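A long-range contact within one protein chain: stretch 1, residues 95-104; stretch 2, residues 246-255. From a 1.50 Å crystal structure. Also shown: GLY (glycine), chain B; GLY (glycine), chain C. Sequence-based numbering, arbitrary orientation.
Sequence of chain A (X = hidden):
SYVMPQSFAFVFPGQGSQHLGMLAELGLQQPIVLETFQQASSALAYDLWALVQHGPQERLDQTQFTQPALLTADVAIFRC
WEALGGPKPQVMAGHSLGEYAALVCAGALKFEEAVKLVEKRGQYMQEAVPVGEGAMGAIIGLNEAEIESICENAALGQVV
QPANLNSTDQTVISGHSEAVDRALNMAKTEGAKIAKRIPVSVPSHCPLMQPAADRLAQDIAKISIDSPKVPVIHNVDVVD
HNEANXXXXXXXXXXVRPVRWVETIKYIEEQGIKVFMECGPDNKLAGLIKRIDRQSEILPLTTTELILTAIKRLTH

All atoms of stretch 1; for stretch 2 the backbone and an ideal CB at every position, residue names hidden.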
# COMPACT_ATOMS: atom_id res chain seq x y z
N HIS A 95 2.56 -0.61 -0.94
CA HIS A 95 1.70 -1.76 -0.77
C HIS A 95 0.30 -1.38 -1.23
O HIS A 95 -0.37 -0.58 -0.59
CB HIS A 95 1.79 -2.22 0.67
CG HIS A 95 1.18 -3.55 0.94
ND1 HIS A 95 -0.18 -3.80 0.81
CD2 HIS A 95 1.74 -4.70 1.36
CE1 HIS A 95 -0.42 -5.06 1.14
NE2 HIS A 95 0.73 -5.63 1.47
N SER A 96 -0.11 -1.94 -2.37
CA SER A 96 -1.43 -1.69 -3.00
C SER A 96 -1.69 -0.20 -3.31
O SER A 96 -1.14 0.34 -4.24
CB SER A 96 -2.54 -2.38 -2.21
OG SER A 96 -3.78 -2.33 -2.93
N LEU A 97 -2.51 0.47 -2.53
CA LEU A 97 -2.68 1.87 -2.69
C LEU A 97 -1.33 2.59 -2.63
O LEU A 97 -1.11 3.59 -3.33
CB LEU A 97 -3.59 2.39 -1.60
CG LEU A 97 -3.83 3.87 -1.49
CD1 LEU A 97 -4.36 4.46 -2.82
CD2 LEU A 97 -4.70 4.01 -0.30
N GLY A 98 -0.42 2.09 -1.82
CA GLY A 98 0.87 2.71 -1.68
C GLY A 98 1.63 2.81 -2.97
O GLY A 98 2.50 3.65 -3.12
N GLU A 99 1.33 1.95 -3.92
CA GLU A 99 2.02 2.01 -5.18
C GLU A 99 1.74 3.33 -5.91
O GLU A 99 2.61 3.86 -6.59
CB GLU A 99 1.59 0.80 -6.00
CG GLU A 99 2.27 0.67 -7.32
CD GLU A 99 2.28 -0.80 -7.76
OE1 GLU A 99 2.70 -1.67 -6.95
OE2 GLU A 99 1.88 -1.06 -8.92
N TYR A 100 0.55 3.89 -5.70
CA TYR A 100 0.24 5.18 -6.29
C TYR A 100 1.05 6.26 -5.65
O TYR A 100 1.45 7.20 -6.32
CB TYR A 100 -1.24 5.52 -6.17
CG TYR A 100 -2.08 4.62 -7.05
CD1 TYR A 100 -2.48 5.05 -8.29
CD2 TYR A 100 -2.44 3.33 -6.65
CE1 TYR A 100 -3.22 4.24 -9.12
CE2 TYR A 100 -3.16 2.48 -7.50
CZ TYR A 100 -3.58 2.97 -8.72
OH TYR A 100 -4.29 2.15 -9.55
N ALA A 101 1.23 6.17 -4.33
CA ALA A 101 2.07 7.14 -3.68
C ALA A 101 3.48 7.06 -4.20
O ALA A 101 4.10 8.09 -4.46
CB ALA A 101 2.05 6.94 -2.17
N ALA A 102 3.99 5.86 -4.39
CA ALA A 102 5.35 5.68 -4.92
C ALA A 102 5.45 6.33 -6.29
O ALA A 102 6.41 7.03 -6.60
CB ALA A 102 5.69 4.22 -4.98
N LEU A 103 4.44 6.13 -7.12
CA LEU A 103 4.47 6.71 -8.44
C LEU A 103 4.36 8.22 -8.46
O LEU A 103 4.99 8.87 -9.29
CB LEU A 103 3.39 6.10 -9.32
CG LEU A 103 3.64 4.66 -9.73
CD1 LEU A 103 2.36 4.08 -10.29
CD2 LEU A 103 4.81 4.57 -10.73
N VAL A 104 3.62 8.78 -7.54
CA VAL A 104 3.60 10.22 -7.39
C VAL A 104 4.97 10.74 -6.96
O VAL A 104 5.53 11.68 -7.53
CB VAL A 104 2.51 10.70 -6.41
CG1 VAL A 104 2.71 12.19 -6.08
CG2 VAL A 104 1.15 10.46 -6.99
N UNK A 246 2.82 0.26 -19.85
CA UNK A 246 3.18 -0.88 -19.04
C UNK A 246 2.84 -0.58 -17.58
O UNK A 246 2.32 -1.42 -16.87
CB UNK A 246 4.66 -1.22 -19.20
N UNK A 247 3.11 0.65 -17.14
CA UNK A 247 2.68 1.07 -15.82
C UNK A 247 1.17 0.99 -15.69
O UNK A 247 0.66 0.48 -14.69
CB UNK A 247 3.16 2.49 -15.53
N UNK A 248 0.43 1.46 -16.70
CA UNK A 248 -1.01 1.34 -16.65
C UNK A 248 -1.42 -0.10 -16.48
O UNK A 248 -2.27 -0.42 -15.66
CB UNK A 248 -1.65 1.93 -17.91
N UNK A 249 -0.85 -1.00 -17.28
CA UNK A 249 -1.18 -2.40 -17.16
C UNK A 249 -0.92 -2.94 -15.77
O UNK A 249 -1.71 -3.74 -15.26
CB UNK A 249 -0.39 -3.21 -18.19
N UNK A 250 0.20 -2.54 -15.18
CA UNK A 250 0.56 -3.02 -13.87
C UNK A 250 -0.42 -2.56 -12.81
O UNK A 250 -0.77 -3.32 -11.91
CB UNK A 250 1.97 -2.56 -13.51
N UNK A 251 -0.88 -1.34 -12.93
CA UNK A 251 -1.82 -0.79 -11.96
C UNK A 251 -3.18 -1.42 -12.08
O UNK A 251 -3.87 -1.63 -11.09
CB UNK A 251 -1.94 0.73 -12.13
N UNK A 252 -3.59 -1.76 -13.29
CA UNK A 252 -4.89 -2.37 -13.46
C UNK A 252 -4.82 -3.84 -13.02
O UNK A 252 -5.69 -4.33 -12.32
CB UNK A 252 -5.36 -2.25 -14.91
N UNK A 253 -3.77 -4.54 -13.42
CA UNK A 253 -3.61 -5.94 -13.02
C UNK A 253 -3.49 -6.09 -11.51
O UNK A 253 -3.88 -7.09 -10.96
CB UNK A 253 -2.38 -6.55 -13.70
N UNK A 254 -2.93 -5.08 -10.86
CA UNK A 254 -2.77 -5.10 -9.42
C UNK A 254 -4.06 -5.40 -8.72
O UNK A 254 -4.05 -6.03 -7.69
CB UNK A 254 -2.21 -3.77 -8.92
N UNK A 255 -5.17 -4.92 -9.27
CA UNK A 255 -6.46 -5.01 -8.62
C UNK A 255 -6.92 -6.45 -8.51
O UNK A 255 -7.68 -6.77 -7.61
CB UNK A 255 -7.50 -4.18 -9.38
N GLY B . -5.67 -4.21 -0.01
CA GLY B . -5.93 -2.74 0.01
C GLY B . -6.17 -2.16 -1.38
O GLY B . -6.01 -0.95 -1.65
OXT GLY B . -6.51 -2.91 -2.28
N GLY C . 2.95 10.34 -21.02
CA GLY C . 2.62 9.19 -21.92
C GLY C . 1.29 8.57 -21.55
O GLY C . 0.66 9.06 -20.59
OXT GLY C . 0.86 7.56 -22.17

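The two helices run nearly antiparallel (159° between their N-to-C directions), with axes no closer than 11.1 Å. Their separation narrows along stretch 2: CA-CA distances fall from 9.5 Å at Leu103 and position 247 to 7.4 Å at Ser96 and position 254.

At 246 nothing of stretch 1 lies within 5.5 Å of the ideal CB, so no preference follows; Ile246 makes no contact with stretch 1.

At 247 the CB points sideways, 5.5 Å from Leu103 CD2. That apolar tip invites a branched aliphatic chain or methionine. Ile247 answers with CG2, 4.1 Å from Leu103 CD1.

Positions 248 and 249 are out of reach. At 248 a long chain with a positive charge or N-H donors, arginine or lysine, could reach the carboxylate of the chain C glycine, and Arg248 does: NH1 donates to its OXT (2.9 Å) and NH2 to its O (2.8 Å). At 249 a CB would have room, so Gly249 is not demanded by sterics.

At 250 the CB lies sideways, 4.8 Å from Glu99 OE2. Alanine or a small polar residue would suit. Ala250 makes no direct contact, but water 1 donates to both Glu99 OE2 (2.7 Å) and Ala250 O (3.2 Å), a link through the backbone.

At 251 the CB is 3.8 Å from Tyr100 OH and points sideways, while the Tyr100 ring and Leu103 offer an apolar surface; leucine or methionine could bend back onto it. Leu251, with chi1 m and chi2 t, places CD2 over one ring face, 4.2 Å from the Tyr100 ring centroid and 22° off the normal, a CH-pi contact. CD2 also lies 3.9 Å from Leu103 CD1.

The CB of 252 points away and that of 253 is out of reach, leaving both choices open. Ile252 and Lys253 make no contact with stretch 1.

At 254 the CB points toward stretch 1, whose Ser96 O is an acceptor beyond the first atoms of a side chain. A donor of moderate length is favoured: glutamine fits, and lysine is conceivable. Gln254, extended with chi1 and chi2 both t, donates from NE2 to Ser96 O (3.0 Å, 152°). Water 2 donates to Gln254 OE1 (2.6 Å) and accepts from Tyr100 OH (2.6 Å), so both ends of the amide are engaged.

At 255 the sideways CB meets nothing within 5.5 Å; many residues would serve. The nearest approach of Leu255 is CD2 to Tyr100 OH, 5.6 Å.

Stretch 2 246-255: IIRGALIKQL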
# COMPACT_ATOMS: atom_id res chain seq x y z
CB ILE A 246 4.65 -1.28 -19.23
CG1 ILE A 246 4.97 -1.54 -20.69
CG2 ILE A 246 5.00 -2.50 -18.42
CD1 ILE A 246 4.12 -2.56 -21.34
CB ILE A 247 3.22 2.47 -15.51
CG1 ILE A 247 4.73 2.43 -15.41
CG2 ILE A 247 2.58 3.02 -14.21
CD1 ILE A 247 5.39 3.80 -15.36
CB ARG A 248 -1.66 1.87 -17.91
CG ARG A 248 -1.55 3.35 -18.08
CD ARG A 248 -2.36 3.85 -19.28
NE ARG A 248 -2.29 5.31 -19.28
CZ ARG A 248 -1.39 6.03 -19.94
NH1 ARG A 248 -0.51 5.46 -20.75
NH2 ARG A 248 -1.39 7.34 -19.81
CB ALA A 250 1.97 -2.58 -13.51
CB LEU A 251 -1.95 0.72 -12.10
CG LEU A 251 -0.69 1.48 -11.72
CD1 LEU A 251 -0.85 2.93 -12.12
CD2 LEU A 251 -0.37 1.34 -10.21
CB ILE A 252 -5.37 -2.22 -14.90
CG1 ILE A 252 -5.59 -0.73 -15.22
CG2 ILE A 252 -6.61 -3.05 -15.14
CD1 ILE A 252 -6.54 -0.01 -14.27
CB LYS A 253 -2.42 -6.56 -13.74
CG LYS A 253 -2.35 -8.09 -13.66
CD LYS A 253 -1.16 -8.63 -14.48
CE LYS A 253 -1.11 -10.15 -14.46
NZ LYS A 253 0.00 -10.70 -15.32
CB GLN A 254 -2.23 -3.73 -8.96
CG GLN A 254 -1.81 -3.67 -7.53
CD GLN A 254 -1.91 -2.26 -6.97
OE1 GLN A 254 -2.92 -1.57 -7.11
NE2 GLN A 254 -0.87 -1.84 -6.30
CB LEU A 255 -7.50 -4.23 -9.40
CG LEU A 255 -7.28 -2.73 -9.41
CD1 LEU A 255 -8.09 -2.09 -10.55
CD2 LEU A 255 -7.59 -2.16 -8.05
O HOH W 1 1.35 -3.61 -9.59
O HOH W 2 -4.42 -0.33 -8.80
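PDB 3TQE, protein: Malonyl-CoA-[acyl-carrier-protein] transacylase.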